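Local structure of L-lysine 6-monooxygenase (Pseudomonas syringae pv. tomato, 5CQF) at residues I19-P23 against A24-L28; A90-L93 against K94-R98; N251-A255 against P256-D260. The protein probably acts as an FAD- and NADPH-dependent oxidoreductase that hydroxylates the side-chain amine of L-lysine in siderophore biosynthesis. All coordinates share one frame; numbering follows the deposited sequence.

Contact 1: residues I19-P23 against A24-L28; sequences IGFGP and AGIAL
Phe-21 and Ile-26 meet across the turn that leads from strand 16-19 into helix 23-37. Ile-26 CG1 sits over one face of the phenyl ring, 3.7 Å from the ring centroid of Phe-21 and 18° off its normal, which meets the geometry of a CH-pi contact. It lies offset toward the rim, the closest ring atom being Phe-21 CE2 at 3.6 Å from Ile-26 CG1. The aromatic side chain reaches the helix because its CG is anti to the backbone N (chi1 -152°), and the two side chains cross at about a right angle. Ile-26 CD1 continues the contact onto the main chain, 3.5 Å from Phe-21 O.

Beneath this pair the backbone begins the helix. Gly-22 occupies the N-cap position, and its carbonyl accepts the first helical bond, Ile-26 N to Gly-22 O at 2.9 Å, with the donor nearly along the C=O axis. The next, Ala-27 N to Pro-23 O, is 2.8 Å. A water bonds weakly to both Gly-22 N and Gly-25 N. Gly-25, which has no side chain, lets the Gly-20 carbonyl lie close to the first turn, with Gly-20 O 3.8 Å from Gly-25 CA.

Farther out, Tyr-49 meets the Phe-21 ring edge-to-face, and helix 111-125 packs on Ile-26 through Leu-118 and Val-121. Glu-51 accepts a hydrogen bond from Phe-21 N.

Gly-20, Gly-22 and Gly-25 fit the GxGxxG pattern of a Rossmann-type strand-turn-helix, consistent with a dinucleotide-binding turn, probably for FAD as in related flavoproteins. The turn opens the N-terminal end of helix 23-37, whose first amides and dipole would suit a dinucleotide phosphate, as in those relatives.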
ATOM      1  N   ILE A  19      29.280  28.563  -7.909  1.00 46.06           N
ATOM      2  CA  ILE A  19      30.173  27.426  -7.993  1.00 46.19           C
ATOM      3  C   ILE A  19      29.347  26.162  -7.765  1.00 45.20           C
ATOM      4  O   ILE A  19      28.775  25.979  -6.704  1.00 43.44           O
ATOM      5  CB  ILE A  19      31.323  27.509  -6.977  1.00 46.74           C
ATOM      6  CG1 ILE A  19      32.170  28.758  -7.246  1.00 48.31           C
ATOM      7  CG2 ILE A  19      32.242  26.305  -7.125  1.00 47.56           C
ATOM      8  CD1 ILE A  19      33.230  29.014  -6.196  1.00 48.64           C
ATOM      9  N   GLY A  20      29.324  25.295  -8.779  1.00 45.99           N
ATOM     10  CA  GLY A  20      28.628  24.022  -8.739  1.00 44.72           C
ATOM     11  C   GLY A  20      27.489  24.059  -9.730  1.00 45.14           C
ATOM     12  O   GLY A  20      26.704  25.019  -9.765  1.00 45.77           O
ATOM     13  N   PHE A  21      27.386  23.026 -10.557  1.00 44.68           N
ATOM     14  CA  PHE A  21      26.200  22.876 -11.387  1.00 43.87           C
ATOM     15  C   PHE A  21      25.571  21.504 -11.195  1.00 44.58           C
ATOM     16  O   PHE A  21      25.144  20.858 -12.151  1.00 47.10           O
ATOM     17  CB  PHE A  21      26.490  23.170 -12.862  1.00 43.03           C
ATOM     18  CG  PHE A  21      25.304  23.683 -13.612  1.00 41.42           C
ATOM     19  CD1 PHE A  21      24.734  24.883 -13.272  1.00 41.10           C
ATOM     20  CD2 PHE A  21      24.772  22.976 -14.668  1.00 42.80           C
ATOM     21  CE1 PHE A  21      23.646  25.385 -13.965  1.00 42.55           C
ATOM     22  CE2 PHE A  21      23.673  23.458 -15.366  1.00 43.36           C
ATOM     23  CZ  PHE A  21      23.103  24.669 -15.007  1.00 43.07           C
ATOM     24  N   GLY A  22      25.496  21.081  -9.938  1.00 43.14           N
ATOM     25  CA  GLY A  22      24.635  19.980  -9.550  1.00 41.34           C
ATOM     26  C   GLY A  22      23.219  20.497  -9.385  1.00 40.65           C
ATOM     27  O   GLY A  22      22.912  21.612  -9.801  1.00 43.21           O
ATOM     28  N   PRO A  23      22.332  19.688  -8.784  1.00 39.64           N
ATOM     29  CA  PRO A  23      20.931  20.069  -8.692  1.00 39.63           C
ATOM     30  C   PRO A  23      20.722  21.468  -8.129  1.00 39.66           C
ATOM     31  O   PRO A  23      19.901  22.231  -8.631  1.00 41.61           O
ATOM     32  CB  PRO A  23      20.364  19.033  -7.739  1.00 38.97           C
ATOM     33  CG  PRO A  23      21.212  17.839  -7.936  1.00 38.87           C
ATOM     34  CD  PRO A  23      22.568  18.327  -8.280  1.00 38.89           C
ATOM     35  N   ALA A  24      21.476  21.815  -7.096  1.00 38.53           N
ATOM     36  CA  ALA A  24      21.316  23.112  -6.472  1.00 37.65           C
ATOM     37  C   ALA A  24      21.556  24.249  -7.457  1.00 36.99           C
ATOM     38  O   ALA A  24      20.737  25.172  -7.550  1.00 36.33           O
ATOM     39  CB  ALA A  24      22.244  23.226  -5.269  1.00 40.02           C
ATOM     40  N   GLY A  25      22.669  24.198  -8.192  1.00 37.31           N
ATOM     41  CA  GLY A  25      22.957  25.236  -9.202  1.00 36.24           C
ATOM     42  C   GLY A  25      21.982  25.190 -10.374  1.00 37.33           C
ATOM     43  O   GLY A  25      21.662  26.211 -10.994  1.00 38.91           O
ATOM     44  N   ILE A  26      21.506  24.003 -10.711  1.00 36.59           N
ATOM     45  CA  ILE A  26      20.555  23.893 -11.811  1.00 36.08           C
ATOM     46  C   ILE A  26      19.248  24.548 -11.423  1.00 35.54           C
ATOM     47  O   ILE A  26      18.617  25.264 -12.223  1.00 36.15           O
ATOM     48  CB  ILE A  26      20.344  22.438 -12.188  1.00 36.00           C
ATOM     49  CG1 ILE A  26      21.574  21.925 -12.928  1.00 37.31           C
ATOM     50  CG2 ILE A  26      19.120  22.291 -13.061  1.00 37.50           C
ATOM     51  CD1 ILE A  26      21.718  20.437 -12.911  1.00 37.82           C
ATOM     52  N   ALA A  27      18.859  24.317 -10.175  1.00 33.95           N
ATOM     53  CA  ALA A  27      17.650  24.908  -9.644  1.00 33.70           C
ATOM     54  C   ALA A  27      17.724  26.396  -9.708  1.00 34.98           C
ATOM     55  O   ALA A  27      16.750  27.021 -10.022  1.00 35.56           O
ATOM     56  CB  ALA A  27      17.429  24.481  -8.203  1.00 32.80           C
ATOM     57  N   LEU A  28      18.881  26.961  -9.349  1.00 37.11           N
ATOM     58  CA  LEU A  28      19.102  28.408  -9.422  1.00 38.55           C
ATOM     59  C   LEU A  28      19.029  28.925 -10.835  1.00 39.36           C
ATOM     60  O   LEU A  28      18.391  29.940 -11.068  1.00 41.68           O
ATOM     61  CB  LEU A  28      20.462  28.769  -8.844  1.00 39.27           C
ATOM     62  CG  LEU A  28      20.764  30.244  -8.780  1.00 39.66           C
ATOM     63  CD1 LEU A  28      19.864  30.974  -7.800  1.00 39.57           C
ATOM     64  CD2 LEU A  28      22.224  30.381  -8.407  1.00 41.84           C
TER
HETATM   65  O   HOH W   1      25.312  22.354  -7.274  1.00 49.91           O

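Contact 2: residues A90-L93 against K94-R98; sequences AMYL and KDQGR
The last turns of helix 89-96 carry i-to-i+4 bonds, such as Lys-94 N to Ala-90 O at 3.0 Å, and end in a Schellman motif at Gly-97, whose phi is positive. Arg-98 N then bonds back to Leu-93 O at 2.9 Å, a nearly straight link with an N-H...O angle of 168°.

Arg-98 also returns to the helix through its side chain. NH2 donates to Tyr-92 OH at 2.9 Å, and the phenol oxygen lies in the guanidinium plane, at its edge, while ring and guanidinium planes stand 72° apart. A bend at chi3 (-44°) turns the arginine back toward the ring. Over one face of the same ring lies Gln-96 CG, 4.1 Å from the centroid of Tyr-92, a CH-pi contact.

The polar ends have further partners on helix 111-125: Asp-116 bonds Tyr-92 OH, and Glu-113 forms a salt bridge with Arg-98 NH2. Arg-98 NE bonds Tyr-298 of the third subunit.

The buried Tyr-92 and Arg-98 thus share a network with two carboxylates, in which the positive guanidinium probably offsets acidic charge beside a subunit interface.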
ATOM      1  N   ALA A  90       6.169  17.451 -14.660  1.00 33.31           N
ATOM      2  CA  ALA A  90       5.033  17.270 -15.548  1.00 34.25           C
ATOM      3  C   ALA A  90       5.393  17.599 -17.002  1.00 34.95           C
ATOM      4  O   ALA A  90       5.072  16.834 -17.889  1.00 35.19           O
ATOM      5  CB  ALA A  90       3.875  18.108 -15.086  1.00 35.37           C
HETATM    6  N   MSE A  91       6.085  18.705 -17.245  1.00 35.35           N
HETATM    7  CA  MSE A  91       6.598  19.004 -18.576  1.00 36.70           C
HETATM    8  C   MSE A  91       7.600  17.995 -19.056  1.00 36.33           C
HETATM    9  O   MSE A  91       7.668  17.692 -20.240  1.00 37.20           O
HETATM   10  CB  MSE A  91       7.330  20.335 -18.614  1.00 39.74           C
HETATM   11  CG  MSE A  91       6.390  21.514 -18.541  1.00 43.43           C
HETATM   12 SE   MSE A  91       5.443  21.788 -20.266  1.00 56.03          SE
HETATM   13  CE  MSE A  91       6.876  22.589 -21.365  1.00 51.92           C
ATOM     14  N   TYR A  92       8.439  17.487 -18.163  1.00 34.43           N
ATOM     15  CA  TYR A  92       9.330  16.380 -18.522  1.00 34.28           C
ATOM     16  C   TYR A  92       8.560  15.151 -18.954  1.00 34.35           C
ATOM     17  O   TYR A  92       8.888  14.542 -19.955  1.00 36.50           O
ATOM     18  CB  TYR A  92      10.252  16.024 -17.347  1.00 33.34           C
ATOM     19  CG  TYR A  92      10.959  14.728 -17.449  1.00 31.43           C
ATOM     20  CD1 TYR A  92      11.998  14.550 -18.320  1.00 32.15           C
ATOM     21  CD2 TYR A  92      10.592  13.689 -16.652  1.00 31.18           C
ATOM     22  CE1 TYR A  92      12.659  13.350 -18.399  1.00 32.55           C
ATOM     23  CE2 TYR A  92      11.237  12.484 -16.708  1.00 31.38           C
ATOM     24  CZ  TYR A  92      12.278  12.320 -17.573  1.00 33.13           C
ATOM     25  OH  TYR A  92      12.899  11.091 -17.582  1.00 34.85           O
ATOM     26  N   LEU A  93       7.550  14.757 -18.203  1.00 33.85           N
ATOM     27  CA  LEU A  93       6.833  13.551 -18.567  1.00 34.57           C
ATOM     28  C   LEU A  93       6.124  13.741 -19.891  1.00 36.99           C
ATOM     29  O   LEU A  93       6.046  12.816 -20.681  1.00 37.19           O
ATOM     30  CB  LEU A  93       5.789  13.153 -17.545  1.00 32.93           C
ATOM     31  CG  LEU A  93       6.311  12.558 -16.271  1.00 32.99           C
ATOM     32  CD1 LEU A  93       5.128  12.213 -15.370  1.00 32.16           C
ATOM     33  CD2 LEU A  93       7.190  11.367 -16.588  1.00 32.69           C
ATOM     34  N   LYS A  94       5.551  14.913 -20.090  1.00 38.82           N
ATOM     35  CA  LYS A  94       4.815  15.177 -21.312  1.00 42.29           C
ATOM     36  C   LYS A  94       5.763  15.177 -22.508  1.00 42.76           C
ATOM     37  O   LYS A  94       5.452  14.615 -23.537  1.00 43.48           O
ATOM     38  CB  LYS A  94       4.073  16.510 -21.209  1.00 44.99           C
ATOM     39  CG  LYS A  94       3.451  17.004 -22.501  1.00 47.38           C
ATOM     40  CD  LYS A  94       2.347  18.001 -22.193  1.00 49.59           C
ATOM     41  CE  LYS A  94       1.555  18.380 -23.437  1.00 51.69           C
ATOM     42  NZ  LYS A  94       2.254  19.449 -24.182  1.00 52.40           N
ATOM     43  N   ASP A  95       6.935  15.756 -22.363  1.00 41.84           N
ATOM     44  CA  ASP A  95       7.885  15.748 -23.457  1.00 44.48           C
ATOM     45  C   ASP A  95       8.312  14.318 -23.805  1.00 45.35           C
ATOM     46  O   ASP A  95       8.552  14.015 -24.974  1.00 47.17           O
ATOM     47  CB  ASP A  95       9.086  16.607 -23.094  1.00 45.88           C
ATOM     48  CG  ASP A  95      10.078  16.773 -24.228  1.00 46.55           C
ATOM     49  OD1 ASP A  95       9.676  17.216 -25.310  1.00 49.47           O
ATOM     50  OD2 ASP A  95      11.281  16.523 -24.003  1.00 47.11           O
ATOM     51  N   GLN A  96       8.372  13.423 -22.812  1.00 43.23           N
ATOM     52  CA  GLN A  96       8.870  12.084 -23.066  1.00 41.87           C
ATOM     53  C   GLN A  96       7.743  11.133 -23.414  1.00 40.41           C
ATOM     54  O   GLN A  96       7.992   9.960 -23.706  1.00 40.13           O
ATOM     55  CB  GLN A  96       9.646  11.564 -21.871  1.00 42.47           C
ATOM     56  CG  GLN A  96      10.715  12.506 -21.390  1.00 44.38           C
ATOM     57  CD  GLN A  96      11.853  12.620 -22.356  1.00 46.80           C
ATOM     58  OE1 GLN A  96      12.379  11.627 -22.836  1.00 48.51           O
ATOM     59  NE2 GLN A  96      12.242  13.834 -22.646  1.00 50.33           N
ATOM     60  N   GLY A  97       6.507  11.629 -23.376  1.00 39.80           N
ATOM     61  CA  GLY A  97       5.319  10.827 -23.712  1.00 39.30           C
ATOM     62  C   GLY A  97       4.911   9.828 -22.634  1.00 38.35           C
ATOM     63  O   GLY A  97       4.237   8.843 -22.924  1.00 40.28           O
ATOM     64  N   ARG A  98       5.253  10.093 -21.378  1.00 36.87           N
ATOM     65  CA  ARG A  98       5.042   9.101 -20.329  1.00 35.29           C
ATOM     66  C   ARG A  98       4.088   9.534 -19.229  1.00 34.74           C
ATOM     67  O   ARG A  98       3.977   8.850 -18.235  1.00 36.54           O
ATOM     68  CB  ARG A  98       6.394   8.712 -19.719  1.00 34.17           C
ATOM     69  CG  ARG A  98       7.290   7.930 -20.668  1.00 34.23           C
ATOM     70  CD  ARG A  98       8.402   7.174 -19.948  1.00 34.59           C
ATOM     71  NE  ARG A  98       9.060   8.001 -18.908  1.00 34.51           N
ATOM     72  CZ  ARG A  98      10.189   8.681 -19.047  1.00 34.11           C
ATOM     73  NH1 ARG A  98      10.876   8.686 -20.173  1.00 35.88           N
ATOM     74  NH2 ARG A  98      10.632   9.376 -18.040  1.00 34.45           N
TER

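Contact 3: residues N251-A255 against P256-D260; sequences NRVFA and PDHVD
The N-terminal turn of helix 255-264, entered from the loop after strand 245-246, is where Phe-254 folds over Pro-256. The proline ring lies on one face of the phenyl ring: Pro-256 CD is 3.6 Å from the ring centroid of Phe-254 and only 2° off the normal, a well-centred CH-pi contact. Pro-256 CG completes the overlap at 3.6 Å from Phe-254 CZ. With CG trans to the main-chain N (chi1 -173°), the phenyl ring swings over the proline. Asp-257 approaches the ring differently, at its edge, with OD1 3.4 Å from Phe-254 CD2 and the carboxylate plane turned 79° from the ring.

The helix starts on two carbonyls. Val-259 N bonds to Ala-255 O at 2.9 Å in the regular i-to-i+4 pattern, whereas Asp-257 N reaches Phe-254 O at 3.2 Å from above the carbonyl plane. Proline suits this first turn: an N-H here would have no carbonyl four residues back within the helix, so the missing hydrogen costs no helical bond.

On another flank Val-253 CG2 lies over one face of the imidazole, 4.1 Å from the ring centroid of His-258. Phe-254 O meets that imidazole at its edge instead, 3.4 Å from His-258 CD2. Phe-249 packs edge-to-face with His-258, and Leu-243 of the fourth subunit touches the same side chain. Leu-417 and Leu-414 of helix 412-428 lie against Phe-254 and Pro-256 respectively.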
ATOM      1  N   ASN A 251      11.353  14.755   3.925  1.00 38.66           N
ATOM      2  CA  ASN A 251      10.166  14.018   3.487  1.00 39.34           C
ATOM      3  C   ASN A 251       9.161  13.700   4.587  1.00 38.79           C
ATOM      4  O   ASN A 251       8.090  13.204   4.312  1.00 37.11           O
ATOM      5  CB  ASN A 251      10.595  12.768   2.738  1.00 39.14           C
ATOM      6  CG  ASN A 251      11.400  13.110   1.495  1.00 40.45           C
ATOM      7  OD1 ASN A 251      11.133  14.114   0.842  1.00 39.41           O
ATOM      8  ND2 ASN A 251      12.397  12.293   1.173  1.00 40.41           N
ATOM      9  N   ARG A 252       9.492  14.037   5.819  1.00 39.50           N
ATOM     10  CA  ARG A 252       8.587  13.846   6.944  1.00 40.97           C
ATOM     11  C   ARG A 252       7.924  15.129   7.369  1.00 38.98           C
ATOM     12  O   ARG A 252       6.803  15.093   7.842  1.00 39.87           O
ATOM     13  CB  ARG A 252       9.337  13.265   8.148  1.00 43.63           C
ATOM     14  CG  ARG A 252       9.817  11.847   7.914  1.00 49.59           C
ATOM     15  CD  ARG A 252       8.656  10.845   7.883  1.00 52.70           C
ATOM     16  NE  ARG A 252       8.028  10.727   9.204  1.00 55.63           N
ATOM     17  CZ  ARG A 252       8.520  10.031  10.226  1.00 58.36           C
ATOM     18  NH1 ARG A 252       9.635   9.340  10.088  1.00 62.50           N
ATOM     19  NH2 ARG A 252       7.885  10.015  11.388  1.00 59.67           N
ATOM     20  N   VAL A 253       8.629  16.250   7.248  1.00 37.76           N
ATOM     21  CA  VAL A 253       8.111  17.554   7.642  1.00 38.05           C
ATOM     22  C   VAL A 253       8.543  18.625   6.668  1.00 37.01           C
ATOM     23  O   VAL A 253       9.482  18.410   5.921  1.00 36.88           O
ATOM     24  CB  VAL A 253       8.601  17.974   9.042  1.00 38.89           C
ATOM     25  CG1 VAL A 253       7.948  17.103  10.101  1.00 41.57           C
ATOM     26  CG2 VAL A 253      10.112  17.903   9.153  1.00 38.67           C
ATOM     27  N   PHE A 254       7.849  19.761   6.683  1.00 36.88           N
ATOM     28  CA  PHE A 254       8.203  20.898   5.833  1.00 37.83           C
ATOM     29  C   PHE A 254       9.402  21.558   6.478  1.00 38.04           C
ATOM     30  O   PHE A 254       9.252  22.305   7.454  1.00 39.19           O
ATOM     31  CB  PHE A 254       7.035  21.874   5.686  1.00 36.82           C
ATOM     32  CG  PHE A 254       7.271  22.984   4.702  1.00 37.16           C
ATOM     33  CD1 PHE A 254       7.522  22.717   3.368  1.00 37.59           C
ATOM     34  CD2 PHE A 254       7.220  24.315   5.110  1.00 38.58           C
ATOM     35  CE1 PHE A 254       7.732  23.740   2.462  1.00 38.27           C
ATOM     36  CE2 PHE A 254       7.436  25.349   4.216  1.00 38.24           C
ATOM     37  CZ  PHE A 254       7.683  25.063   2.888  1.00 39.19           C
ATOM     38  N   ALA A 255      10.590  21.242   5.955  1.00 37.35           N
ATOM     39  CA  ALA A 255      11.861  21.721   6.533  1.00 38.47           C
ATOM     40  C   ALA A 255      11.951  23.227   6.760  1.00 38.60           C
ATOM     41  O   ALA A 255      12.411  23.640   7.815  1.00 39.41           O
ATOM     42  CB  ALA A 255      13.048  21.275   5.683  1.00 39.40           C
ATOM     43  N   PRO A 256      11.506  24.059   5.797  1.00 37.95           N
ATOM     44  CA  PRO A 256      11.623  25.497   6.061  1.00 39.48           C
ATOM     45  C   PRO A 256      11.004  26.005   7.376  1.00 38.14           C
ATOM     46  O   PRO A 256      11.530  26.969   7.931  1.00 38.36           O
ATOM     47  CB  PRO A 256      10.940  26.144   4.851  1.00 39.32           C
ATOM     48  CG  PRO A 256      11.197  25.149   3.776  1.00 41.57           C
ATOM     49  CD  PRO A 256      11.008  23.804   4.441  1.00 40.12           C
ATOM     50  N   ASP A 257       9.930  25.381   7.859  1.00 38.00           N
ATOM     51  CA  ASP A 257       9.369  25.752   9.163  1.00 40.47           C
ATOM     52  C   ASP A 257      10.335  25.468  10.313  1.00 39.66           C
ATOM     53  O   ASP A 257      10.358  26.211  11.303  1.00 37.73           O
ATOM     54  CB  ASP A 257       8.091  24.997   9.453  1.00 42.66           C
ATOM     55  CG  ASP A 257       6.932  25.434   8.579  1.00 45.87           C
ATOM     56  OD1 ASP A 257       7.039  26.438   7.822  1.00 47.98           O
ATOM     57  OD2 ASP A 257       5.892  24.751   8.681  1.00 48.00           O
ATOM     58  N   HIS A 258      11.101  24.384  10.178  1.00 38.65           N
ATOM     59  CA  HIS A 258      12.105  23.999  11.167  1.00 41.56           C
ATOM     60  C   HIS A 258      13.353  24.873  11.031  1.00 40.31           C
ATOM     61  O   HIS A 258      13.943  25.244  12.027  1.00 37.63           O
ATOM     62  CB  HIS A 258      12.399  22.495  11.083  1.00 42.44           C
ATOM     63  CG  HIS A 258      11.182  21.666  11.379  1.00 46.87           C
ATOM     64  ND1 HIS A 258      10.988  21.019  12.583  1.00 48.57           N
ATOM     65  CD2 HIS A 258      10.048  21.462  10.659  1.00 48.67           C
ATOM     66  CE1 HIS A 258       9.797  20.446  12.591  1.00 48.36           C
ATOM     67  NE2 HIS A 258       9.209  20.693  11.433  1.00 50.64           N
ATOM     68  N   VAL A 259      13.723  25.230   9.804  1.00 40.16           N
ATOM     69  CA  VAL A 259      14.790  26.181   9.589  1.00 40.06           C
ATOM     70  C   VAL A 259      14.352  27.508  10.227  1.00 41.41           C
ATOM     71  O   VAL A 259      15.167  28.099  10.959  1.00 39.37           O
ATOM     72  CB  VAL A 259      15.145  26.324   8.097  1.00 42.38           C
ATOM     73  CG1 VAL A 259      16.183  27.423   7.864  1.00 41.67           C
ATOM     74  CG2 VAL A 259      15.636  24.990   7.534  1.00 42.34           C
ATOM     75  N   ASP A 260      13.090  27.947  10.023  1.00 40.47           N
ATOM     76  CA  ASP A 260      12.590  29.221  10.674  1.00 41.52           C
ATOM     77  C   ASP A 260      12.766  29.165  12.182  1.00 41.53           C
ATOM     78  O   ASP A 260      13.313  30.074  12.792  1.00 42.47           O
ATOM     79  CB  ASP A 260      11.096  29.499  10.446  1.00 42.65           C
ATOM     80  CG  ASP A 260      10.750  29.887   8.992  1.00 46.27           C
ATOM     81  OD1 ASP A 260      11.655  30.062   8.161  1.00 47.27           O
ATOM     82  OD2 ASP A 260       9.542  30.028   8.681  1.00 49.85           O
TER

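Overall arrangement
From the N terminus the three contacts follow in series, with no nesting or crossing, and each closes a turn within one continuous segment. Contact 1 turns from strand 16-19, which lies between strands 47-50 and 163-166 in a parallel sheet, into helix 23-37. Contact 2 ends helix 89-96 and leads into helix 99-105, its centre about 22 Å from that of contact 1. Contact 3 starts helix 255-264, its centre about 29 Å from that of contact 2. None touches another. Helix 111-125 packs on both contacts 1 and 2, and helix 412-428 on both contacts 1 and 3, so these two helices link the contacts indirectly.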